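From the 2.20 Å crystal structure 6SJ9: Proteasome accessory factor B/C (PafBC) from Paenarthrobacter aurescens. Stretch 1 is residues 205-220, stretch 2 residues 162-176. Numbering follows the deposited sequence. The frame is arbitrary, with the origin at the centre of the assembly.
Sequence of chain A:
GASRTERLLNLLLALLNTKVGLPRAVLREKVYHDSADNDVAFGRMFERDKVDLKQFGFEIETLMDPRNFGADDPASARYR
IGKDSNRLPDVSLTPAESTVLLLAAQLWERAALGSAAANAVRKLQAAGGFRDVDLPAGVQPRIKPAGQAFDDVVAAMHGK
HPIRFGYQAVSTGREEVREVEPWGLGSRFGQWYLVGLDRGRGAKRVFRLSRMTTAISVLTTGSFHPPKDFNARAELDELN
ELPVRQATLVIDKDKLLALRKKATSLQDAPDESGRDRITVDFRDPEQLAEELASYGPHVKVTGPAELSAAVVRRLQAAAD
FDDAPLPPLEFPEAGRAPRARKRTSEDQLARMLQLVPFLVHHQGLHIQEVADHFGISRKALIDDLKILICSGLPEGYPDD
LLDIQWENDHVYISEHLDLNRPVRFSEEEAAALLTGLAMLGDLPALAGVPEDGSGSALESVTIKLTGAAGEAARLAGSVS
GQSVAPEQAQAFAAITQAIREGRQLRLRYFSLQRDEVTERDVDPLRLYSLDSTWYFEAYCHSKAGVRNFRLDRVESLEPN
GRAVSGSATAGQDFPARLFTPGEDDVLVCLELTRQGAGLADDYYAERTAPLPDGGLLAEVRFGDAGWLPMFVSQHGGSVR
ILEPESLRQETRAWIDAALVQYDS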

ATOM      1  N   ARG A 205      -1.888  17.461  26.016  1.00 50.80           N
ATOM      2  CA  ARG A 205      -3.022  17.494  25.098  1.00 47.58           C
ATOM      3  C   ARG A 205      -2.724  16.570  23.928  1.00 45.49           C
ATOM      4  O   ARG A 205      -1.561  16.300  23.602  1.00 41.44           O
ATOM      5  CB  ARG A 205      -3.331  18.893  24.544  1.00 46.12           C
ATOM      6  CG  ARG A 205      -3.886  19.892  25.547  1.00 53.25           C
ATOM      7  CD  ARG A 205      -5.361  19.555  25.787  1.00 61.50           C
ATOM      8  NE  ARG A 205      -6.038  20.475  26.694  1.00 64.66           N
ATOM      9  CZ  ARG A 205      -5.741  20.607  27.988  1.00 70.12           C
ATOM     10  NH1 ARG A 205      -4.757  19.880  28.521  1.00 67.10           N
ATOM     11  NH2 ARG A 205      -6.455  21.443  28.769  1.00 73.55           N
ATOM     12  N   VAL A 206      -3.796  16.029  23.356  1.00 45.63           N
ATOM     13  CA  VAL A 206      -3.737  15.169  22.197  1.00 47.49           C
ATOM     14  C   VAL A 206      -4.387  15.890  21.025  1.00 46.66           C
ATOM     15  O   VAL A 206      -5.468  16.478  21.164  1.00 47.86           O
ATOM     16  CB  VAL A 206      -4.403  13.816  22.473  1.00 53.03           C
ATOM     17  CG1 VAL A 206      -4.048  12.870  21.349  1.00 54.31           C
ATOM     18  CG2 VAL A 206      -3.939  13.272  23.802  1.00 55.81           C
ATOM     19  N   PHE A 207      -3.692  15.905  19.906  1.00 46.74           N
ATOM     20  CA  PHE A 207      -4.114  16.582  18.695  1.00 48.65           C
ATOM     21  C   PHE A 207      -4.263  15.563  17.571  1.00 47.32           C
ATOM     22  O   PHE A 207      -3.309  14.840  17.270  1.00 45.63           O
ATOM     23  CB  PHE A 207      -3.050  17.621  18.322  1.00 44.51           C
ATOM     24  CG  PHE A 207      -2.803  18.638  19.407  1.00 42.13           C
ATOM     25  CD1 PHE A 207      -3.650  19.736  19.570  1.00 45.35           C
ATOM     26  CD2 PHE A 207      -1.773  18.454  20.305  1.00 39.82           C
ATOM     27  CE1 PHE A 207      -3.431  20.670  20.575  1.00 44.87           C
ATOM     28  CE2 PHE A 207      -1.516  19.397  21.295  1.00 40.39           C
ATOM     29  CZ  PHE A 207      -2.344  20.495  21.436  1.00 44.64           C
ATOM     30  N   ARG A 208      -5.421  15.534  16.914  1.00 47.77           N
ATOM     31  CA  ARG A 208      -5.566  14.735  15.701  1.00 48.15           C
ATOM     32  C   ARG A 208      -4.902  15.433  14.519  1.00 42.94           C
ATOM     33  O   ARG A 208      -5.133  16.614  14.293  1.00 48.95           O
ATOM     34  CB  ARG A 208      -7.025  14.450  15.374  1.00 58.29           C
ATOM     35  CG  ARG A 208      -7.915  14.049  16.520  1.00 69.67           C
ATOM     36  CD  ARG A 208      -9.362  13.814  15.980  1.00 79.27           C
ATOM     37  NE  ARG A 208      -9.286  12.973  14.781  1.00 84.80           N
ATOM     38  CZ  ARG A 208      -9.442  11.652  14.752  1.00 88.43           C
ATOM     39  NH1 ARG A 208      -9.335  10.994  13.594  1.00 86.18           N
ATOM     40  NH2 ARG A 208      -9.662  10.988  15.884  1.00 91.37           N
ATOM     41  N   LEU A 209      -4.007  14.741  13.822  1.00 39.80           N
ATOM     42  CA  LEU A 209      -3.296  15.379  12.708  1.00 45.23           C
ATOM     43  C   LEU A 209      -4.268  15.909  11.663  1.00 52.61           C
ATOM     44  O   LEU A 209      -4.083  17.027  11.145  1.00 56.45           O
ATOM     45  CB  LEU A 209      -2.311  14.391  12.064  1.00 45.28           C
ATOM     46  CG  LEU A 209      -0.832  14.463  12.420  1.00 48.63           C
ATOM     47  CD1 LEU A 209      -0.659  14.283  13.891  1.00 46.25           C
ATOM     48  CD2 LEU A 209      -0.010  13.382  11.696  1.00 50.21           C
ATOM     49  N   SER A 210      -5.372  15.179  11.431  1.00 52.93           N
ATOM     50  CA  SER A 210      -6.339  15.597  10.420  1.00 54.27           C
ATOM     51  C   SER A 210      -6.990  16.931  10.770  1.00 57.50           C
ATOM     52  O   SER A 210      -7.489  17.610   9.868  1.00 62.50           O
ATOM     53  CB  SER A 210      -7.403  14.516  10.211  1.00 54.31           C
ATOM     54  OG  SER A 210      -8.278  14.408  11.332  1.00 57.66           O
ATOM     55  N   ARG A 211      -6.978  17.341  12.042  1.00 56.59           N
ATOM     56  CA  ARG A 211      -7.612  18.595  12.458  1.00 56.45           C
ATOM     57  C   ARG A 211      -6.661  19.798  12.487  1.00 60.79           C
ATOM     58  O   ARG A 211      -7.064  20.880  12.929  1.00 61.11           O
ATOM     59  CB  ARG A 211      -8.285  18.426  13.807  1.00 57.37           C
ATOM     60  CG  ARG A 211      -9.332  17.250  13.828  1.00 65.68           C
ATOM     61  CD  ARG A 211     -10.564  17.683  14.594  1.00 73.62           C
ATOM     62  NE  ARG A 211     -11.429  18.531  13.769  1.00 81.48           N
ATOM     63  CZ  ARG A 211     -12.314  19.424  14.230  1.00 84.43           C
ATOM     64  NH1 ARG A 211     -12.477  19.637  15.542  1.00 81.86           N
ATOM     65  NH2 ARG A 211     -13.040  20.122  13.359  1.00 87.17           N
HETATM   66  N   MSE A 212      -5.423  19.631  12.031  1.00 62.51           N
HETATM   67  CA  MSE A 212      -4.478  20.748  11.914  1.00 63.27           C
HETATM   68  C   MSE A 212      -4.775  21.551  10.654  1.00 64.84           C
HETATM   69  O   MSE A 212      -4.843  21.002   9.555  1.00 61.58           O
HETATM   70  CB  MSE A 212      -3.035  20.239  11.873  1.00 55.81           C
HETATM   71  CG  MSE A 212      -2.508  19.768  13.202  1.00 61.41           C
HETATM   72 SE   MSE A 212      -0.773  18.895  13.030  1.00 70.72          SE
HETATM   73  CE  MSE A 212      -0.489  18.507  14.938  1.00 70.84           C
ATOM     74  N   THR A 213      -4.931  22.850  10.811  1.00 67.82           N
ATOM     75  CA  THR A 213      -5.244  23.675   9.662  1.00 74.37           C
ATOM     76  C   THR A 213      -4.010  24.030   8.830  1.00 80.66           C
ATOM     77  O   THR A 213      -4.148  24.308   7.629  1.00 82.23           O
ATOM     78  CB  THR A 213      -5.921  24.936  10.151  1.00 74.17           C
ATOM     79  OG1 THR A 213      -4.976  25.666  10.904  1.00 77.66           O
ATOM     80  CG2 THR A 213      -7.010  24.573  11.102  1.00 74.45           C
ATOM     81  N   THR A 214      -2.806  23.978   9.423  1.00 78.34           N
ATOM     82  CA  THR A 214      -1.580  24.481   8.815  1.00 69.65           C
ATOM     83  C   THR A 214      -0.538  23.384   8.692  1.00 68.83           C
ATOM     84  O   THR A 214      -0.687  22.271   9.203  1.00 70.66           O
ATOM     85  CB  THR A 214      -0.952  25.587   9.650  1.00 67.86           C
ATOM     86  OG1 THR A 214      -0.236  24.968  10.718  1.00 68.20           O
ATOM     87  CG2 THR A 214      -2.005  26.485  10.241  1.00 67.08           C
ATOM     88  N   ALA A 215       0.562  23.737   8.046  1.00 67.70           N
ATOM     89  CA  ALA A 215       1.779  22.996   8.275  1.00 63.86           C
ATOM     90  C   ALA A 215       2.319  23.351   9.661  1.00 57.04           C
ATOM     91  O   ALA A 215       1.932  24.339  10.292  1.00 53.92           O
ATOM     92  CB  ALA A 215       2.813  23.281   7.177  1.00 63.77           C
ATOM     93  N   ILE A 216       3.169  22.484  10.163  1.00 55.21           N
ATOM     94  CA  ILE A 216       3.751  22.681  11.477  1.00 51.78           C
ATOM     95  C   ILE A 216       4.955  23.593  11.328  1.00 50.64           C
ATOM     96  O   ILE A 216       5.852  23.315  10.535  1.00 50.91           O
ATOM     97  CB  ILE A 216       4.134  21.314  12.058  1.00 51.58           C
ATOM     98  CG1 ILE A 216       2.825  20.511  12.257  1.00 52.72           C
ATOM     99  CG2 ILE A 216       5.029  21.452  13.277  1.00 50.22           C
ATOM    100  CD1 ILE A 216       3.013  19.137  12.644  1.00 54.52           C
ATOM    101  N   SER A 217       4.996  24.668  12.097  1.00 51.78           N
ATOM    102  CA  SER A 217       6.218  25.463  12.172  1.00 51.02           C
ATOM    103  C   SER A 217       7.073  25.007  13.374  1.00 48.21           C
ATOM    104  O   SER A 217       6.626  25.064  14.540  1.00 45.54           O
ATOM    105  CB  SER A 217       5.877  26.949  12.179  1.00 53.16           C
ATOM    106  OG  SER A 217       5.285  27.363  13.379  1.00 61.57           O
ATOM    107  N   VAL A 218       8.265  24.488  13.068  1.00 42.37           N
ATOM    108  CA  VAL A 218       9.238  24.056  14.059  1.00 41.99           C
ATOM    109  C   VAL A 218      10.015  25.274  14.566  1.00 44.77           C
ATOM    110  O   VAL A 218      10.743  25.907  13.798  1.00 41.63           O
ATOM    111  CB  VAL A 218      10.181  23.031  13.448  1.00 36.42           C
ATOM    112  CG1 VAL A 218      11.137  22.460  14.520  1.00 38.00           C
ATOM    113  CG2 VAL A 218       9.383  21.862  12.858  1.00 39.76           C
ATOM    114  N   LEU A 219       9.930  25.563  15.882  1.00 39.41           N
ATOM    115  CA  LEU A 219      10.610  26.755  16.438  1.00 46.76           C
ATOM    116  C   LEU A 219      12.062  26.410  16.788  1.00 52.81           C
ATOM    117  O   LEU A 219      12.427  26.141  17.951  1.00 40.45           O
ATOM    118  CB  LEU A 219       9.863  27.265  17.658  1.00 41.77           C
ATOM    119  CG  LEU A 219       8.367  27.434  17.362  1.00 46.30           C
ATOM    120  CD1 LEU A 219       7.695  28.080  18.584  1.00 43.73           C
ATOM    121  CD2 LEU A 219       8.185  28.334  16.069  1.00 42.64           C
ATOM    122  N   THR A 220      12.908  26.478  15.760  1.00 39.81           N
ATOM    123  CA  THR A 220      14.325  26.113  15.810  1.00 49.61           C
ATOM    124  C   THR A 220      15.146  27.106  16.634  1.00 40.72           C
ATOM    125  O   THR A 220      16.354  26.902  16.735  1.00 40.70           O
ATOM    126  CB  THR A 220      14.953  25.987  14.394  1.00 39.00           C
ATOM    127  OG1 THR A 220      14.826  27.229  13.722  1.00 41.02           O
ATOM    128  CG2 THR A 220      14.286  24.873  13.555  1.00 45.45           C
TER
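Stretch 2 (162-176) PIRFGYQAVSTGREE

Stretch 2 is an extended strand, residues 163 to 168, followed by a turn and a second strand that begins at Glu175. It meets stretch 1 in two ways. Its backbone pairs with the segment from Arg211 to Leu219, running antiparallel to Ser217 and Val218, while its aromatic side chains reach the strand 205-208, whose axis crosses that of 163-168 at 86° with a closest approach of 8.6 Å. Together the two stretches bury 1088 Å².

The contact opens at Pro162, whose O accepts a hydrogen bond from Leu219 N (2.9 Å); the proline ring also touches the leucine side chain, CG to Leu219 CB at 4.4 Å. Ile163 stands opposite Val218 in a non-hydrogen-bonded antiparallel pair, with CA atoms 4.6 Å apart. Their side chains share one face of the sheet, and Ile163 CB also packs against Ile216 CG2 at 3.8 Å. Ile163 CA also lies 3.4 Å from Ser217 O in a CA-H...O contact.

Arg164 forms the hydrogen-bonded pair with Ser217. Arg164 N donates to Ser217 O and Ser217 N donates to Arg164 O, both at 3.0 Å, and Ser217 OG adds a longer bond to Arg164 O at 3.3 Å. The two side chains lie on the sheet face opposite that of Ile163 and Val218. The guanidinium of Arg164 carries Leu219 over one face, with NH1 3.5 Å from Leu219 CD2.

The CA-to-CB bond of Phe165 points sideways to stretch 1, and its ring packs against Met212 and Phe207. Met212, a selenomethionine, places CE over one face, 3.8 Å from the centroid of the Phe165 ring. The edge of Phe165 points into the face of Phe207, with centroids 5.2 Å apart and planes at 87°.

The pairing changes register by two residues between Ser217 and Met212, leaving two ladders separated by loops. Gly166 N makes a weak hydrogen bond to Thr214 OG1 (3.3 Å), whereas Gly166 O accepts a firm one from Thr213 N (2.9 Å). The absence of a side chain matters here: an ideal CB on Gly166 would fall 2.1 Å from Thr213 OG1 and 2.7 Å from Thr214 CG2, so both threonines would clash with it.

Tyr167 forms a single bridge with Met212 (CA-CA 4.6 Å). Its CA-CB bond points away from stretch 1, yet the ring returns to it: the edge of Phe207 meets the tyrosine face, with centroids 5.1 Å apart, and Tyr167 OH accepts a hydrogen bond from Arg208 N at 2.9 Å. The phenol thus ties the crossing strand to the ladder.

Gln168 N donates to Arg211 O (3.1 Å, nearly linear), while Arg211 reaches back over the strand end, its NH1 3.0 Å from Ala169 O. A type I turn from Ala169 to Thr172 then reverses the chain through a poorly ordered segment. Glu175 closes the contact: its OE2 accepts a short hydrogen bond from Thr213 OG1 at 2.7 Å.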

ATOM      1  N   PRO A 162      10.250  23.148  20.395  1.00 38.74           N
ATOM      2  CA  PRO A 162       8.788  23.254  20.461  1.00 38.39           C
ATOM      3  C   PRO A 162       8.249  23.618  19.071  1.00 41.74           C
ATOM      4  O   PRO A 162       9.010  24.014  18.167  1.00 40.36           O
ATOM      5  CB  PRO A 162       8.543  24.355  21.508  1.00 37.15           C
ATOM      6  CG  PRO A 162       9.818  25.156  21.524  1.00 40.12           C
ATOM      7  CD  PRO A 162      10.973  24.324  20.954  1.00 36.76           C
ATOM      8  N   ILE A 163       6.932  23.463  18.892  1.00 39.32           N
ATOM      9  CA  ILE A 163       6.278  23.715  17.611  1.00 39.88           C
ATOM     10  C   ILE A 163       5.034  24.576  17.823  1.00 43.32           C
ATOM     11  O   ILE A 163       4.540  24.754  18.940  1.00 43.69           O
ATOM     12  CB  ILE A 163       5.846  22.412  16.871  1.00 39.17           C
ATOM     13  CG1 ILE A 163       4.818  21.653  17.699  1.00 36.67           C
ATOM     14  CG2 ILE A 163       7.046  21.526  16.628  1.00 35.95           C
ATOM     15  CD1 ILE A 163       4.346  20.316  17.050  1.00 40.09           C
ATOM     16  N   ARG A 164       4.530  25.110  16.714  1.00 44.35           N
ATOM     17  CA  ARG A 164       3.252  25.810  16.690  1.00 47.12           C
ATOM     18  C   ARG A 164       2.495  25.436  15.419  1.00 50.52           C
ATOM     19  O   ARG A 164       3.090  25.141  14.376  1.00 54.88           O
ATOM     20  CB  ARG A 164       3.465  27.328  16.857  1.00 49.08           C
ATOM     21  CG  ARG A 164       3.046  28.258  15.733  1.00 50.79           C
ATOM     22  CD  ARG A 164       3.878  29.542  15.785  1.00 50.39           C
ATOM     23  NE  ARG A 164       4.109  29.923  17.173  1.00 54.24           N
ATOM     24  CZ  ARG A 164       5.147  30.650  17.611  1.00 53.63           C
ATOM     25  NH1 ARG A 164       6.095  31.099  16.775  1.00 47.71           N
ATOM     26  NH2 ARG A 164       5.267  30.896  18.923  1.00 54.88           N
ATOM     27  N   PHE A 165       1.170  25.413  15.521  1.00 53.71           N
ATOM     28  CA  PHE A 165       0.328  25.028  14.388  1.00 52.51           C
ATOM     29  C   PHE A 165      -1.103  25.460  14.649  1.00 53.63           C
ATOM     30  O   PHE A 165      -1.524  25.647  15.806  1.00 52.66           O
ATOM     31  CB  PHE A 165       0.307  23.523  14.089  1.00 51.29           C
ATOM     32  CG  PHE A 165      -0.016  22.687  15.281  1.00 51.94           C
ATOM     33  CD1 PHE A 165      -1.344  22.327  15.565  1.00 52.38           C
ATOM     34  CD2 PHE A 165       0.996  22.312  16.169  1.00 43.88           C
ATOM     35  CE1 PHE A 165      -1.624  21.574  16.718  1.00 50.37           C
ATOM     36  CE2 PHE A 165       0.713  21.552  17.291  1.00 43.27           C
ATOM     37  CZ  PHE A 165      -0.582  21.204  17.590  1.00 42.15           C
ATOM     38  N   GLY A 166      -1.826  25.662  13.545  1.00 54.33           N
ATOM     39  CA  GLY A 166      -3.249  25.923  13.638  1.00 53.11           C
ATOM     40  C   GLY A 166      -4.016  24.655  13.973  1.00 53.77           C
ATOM     41  O   GLY A 166      -3.776  23.592  13.409  1.00 54.64           O
ATOM     42  N   TYR A 167      -4.956  24.771  14.902  1.00 56.46           N
ATOM     43  CA  TYR A 167      -5.711  23.609  15.343  1.00 57.10           C
ATOM     44  C   TYR A 167      -7.188  23.946  15.452  1.00 64.69           C
ATOM     45  O   TYR A 167      -7.560  24.888  16.157  1.00 67.62           O
ATOM     46  CB  TYR A 167      -5.225  23.065  16.680  1.00 50.68           C
ATOM     47  CG  TYR A 167      -5.776  21.694  16.884  1.00 48.24           C
ATOM     48  CD1 TYR A 167      -5.352  20.662  16.068  1.00 47.18           C
ATOM     49  CD2 TYR A 167      -6.697  21.424  17.876  1.00 52.83           C
ATOM     50  CE1 TYR A 167      -5.817  19.389  16.222  1.00 50.05           C
ATOM     51  CE2 TYR A 167      -7.207  20.126  18.036  1.00 53.03           C
ATOM     52  CZ  TYR A 167      -6.761  19.122  17.196  1.00 51.00           C
ATOM     53  OH  TYR A 167      -7.214  17.839  17.310  1.00 49.39           O
ATOM     54  N   GLN A 168      -8.027  23.161  14.787  1.00 69.40           N
ATOM     55  CA  GLN A 168      -9.468  23.373  14.902  1.00 79.17           C
ATOM     56  C   GLN A 168      -9.987  22.671  16.153  1.00 83.32           C
ATOM     57  O   GLN A 168     -10.188  21.447  16.175  1.00 73.17           O
ATOM     58  CB  GLN A 168     -10.180  22.903  13.641  1.00 83.71           C
ATOM     59  CG  GLN A 168     -11.565  23.507  13.558  1.00 93.32           C
ATOM     60  CD  GLN A 168     -11.898  23.971  12.165  1.00 97.92           C
ATOM     61  OE1 GLN A 168     -11.975  25.176  11.911  1.00101.39           O
ATOM     62  NE2 GLN A 168     -12.084  23.023  11.245  1.00 96.79           N
ATOM     63  N   ALA A 169     -10.340  23.497  17.133  1.00102.07           N
ATOM     64  CA  ALA A 169     -10.644  23.163  18.517  1.00118.14           C
ATOM     65  C   ALA A 169     -11.582  21.981  18.715  1.00136.40           C
ATOM     66  O   ALA A 169     -12.325  21.590  17.808  1.00135.72           O
ATOM     67  CB  ALA A 169     -11.232  24.396  19.211  1.00114.00           C
ATOM     68  N   VAL A 170     -11.499  21.386  19.910  1.00152.00           N
ATOM     69  CA  VAL A 170     -12.236  20.163  20.209  1.00156.23           C
ATOM     70  C   VAL A 170     -13.727  20.426  20.077  1.00161.53           C
ATOM     71  O   VAL A 170     -14.488  19.574  19.602  1.00164.46           O
ATOM     72  CB  VAL A 170     -11.861  19.663  21.620  1.00159.56           C
ATOM     73  CG1 VAL A 170     -12.632  18.403  21.981  1.00161.38           C
ATOM     74  CG2 VAL A 170     -10.355  19.436  21.726  1.00158.02           C
ATOM     75  N   SER A 171     -14.165  21.618  20.473  1.00167.47           N
ATOM     76  CA  SER A 171     -15.565  21.991  20.389  1.00171.46           C
ATOM     77  C   SER A 171     -15.916  22.521  19.003  1.00174.10           C
ATOM     78  O   SER A 171     -16.870  23.297  18.870  1.00176.16           O
ATOM     79  CB  SER A 171     -15.896  23.043  21.448  1.00169.94           C
ATOM     80  OG  SER A 171     -17.095  23.717  21.123  1.00172.48           O
ATOM     81  N   THR A 172     -15.119  22.121  18.000  1.00173.69           N
ATOM     82  CA  THR A 172     -15.249  22.526  16.592  1.00172.95           C
ATOM     83  C   THR A 172     -15.470  24.040  16.503  1.00174.95           C
ATOM     84  O   THR A 172     -16.126  24.562  15.596  1.00178.07           O
ATOM     85  CB  THR A 172     -16.334  21.704  15.858  1.00176.67           C
ATOM     86  OG1 THR A 172     -16.067  21.696  14.448  1.00175.93           O
ATOM     87  CG2 THR A 172     -17.765  22.231  16.094  1.00181.12           C
ATOM     88  N   GLY A 173     -14.827  24.760  17.422  1.00172.07           N
ATOM     89  CA  GLY A 173     -15.030  26.181  17.568  1.00169.51           C
ATOM     90  C   GLY A 173     -14.062  26.943  16.700  1.00164.19           C
ATOM     91  O   GLY A 173     -13.956  26.654  15.504  1.00164.03           O
ATOM     92  N   ARG A 174     -13.318  27.879  17.277  1.00158.69           N
ATOM     93  CA  ARG A 174     -12.425  28.684  16.461  1.00152.39           C
ATOM     94  C   ARG A 174     -11.150  27.935  16.079  1.00143.20           C
ATOM     95  O   ARG A 174     -10.685  27.036  16.787  1.00141.91           O
ATOM     96  CB  ARG A 174     -12.049  29.974  17.204  1.00157.23           C
ATOM     97  CG  ARG A 174     -11.052  29.812  18.366  1.00160.48           C
ATOM     98  CD  ARG A 174     -11.575  29.008  19.564  1.00164.76           C
ATOM     99  NE  ARG A 174     -10.876  29.366  20.801  1.00167.25           N
ATOM    100  CZ  ARG A 174     -11.032  28.745  21.969  1.00169.15           C
ATOM    101  NH1 ARG A 174     -11.873  27.723  22.072  1.00170.52           N
ATOM    102  NH2 ARG A 174     -10.344  29.143  23.035  1.00169.05           N
ATOM    103  N   GLU A 175     -10.599  28.311  14.925  1.00134.48           N
ATOM    104  CA  GLU A 175      -9.256  27.899  14.558  1.00114.17           C
ATOM    105  C   GLU A 175      -8.299  28.618  15.491  1.00103.11           C
ATOM    106  O   GLU A 175      -8.399  29.831  15.687  1.00102.82           O
ATOM    107  CB  GLU A 175      -8.951  28.211  13.097  1.00105.84           C
ATOM    108  CG  GLU A 175      -7.476  28.094  12.747  1.00103.01           C
ATOM    109  CD  GLU A 175      -7.213  28.248  11.258  1.00105.64           C
ATOM    110  OE1 GLU A 175      -8.194  28.399  10.488  1.00109.39           O
ATOM    111  OE2 GLU A 175      -6.029  28.192  10.850  1.00103.32           O
ATOM    112  N   GLU A 176      -7.358  27.885  16.050  1.00 95.08           N
ATOM    113  CA  GLU A 176      -6.544  28.400  17.137  1.00 91.02           C
ATOM    114  C   GLU A 176      -5.121  27.895  16.990  1.00 78.49           C
ATOM    115  O   GLU A 176      -4.903  26.726  16.658  1.00 69.06           O
ATOM    116  CB  GLU A 176      -7.137  27.972  18.485  1.00 97.71           C
ATOM    117  CG  GLU A 176      -6.436  28.501  19.709  1.00104.23           C
ATOM    118  CD  GLU A 176      -7.079  27.981  20.988  1.00110.93           C
ATOM    119  OE1 GLU A 176      -8.027  27.163  20.877  1.00113.77           O
ATOM    120  OE2 GLU A 176      -6.631  28.370  22.095  1.00112.38           O
TER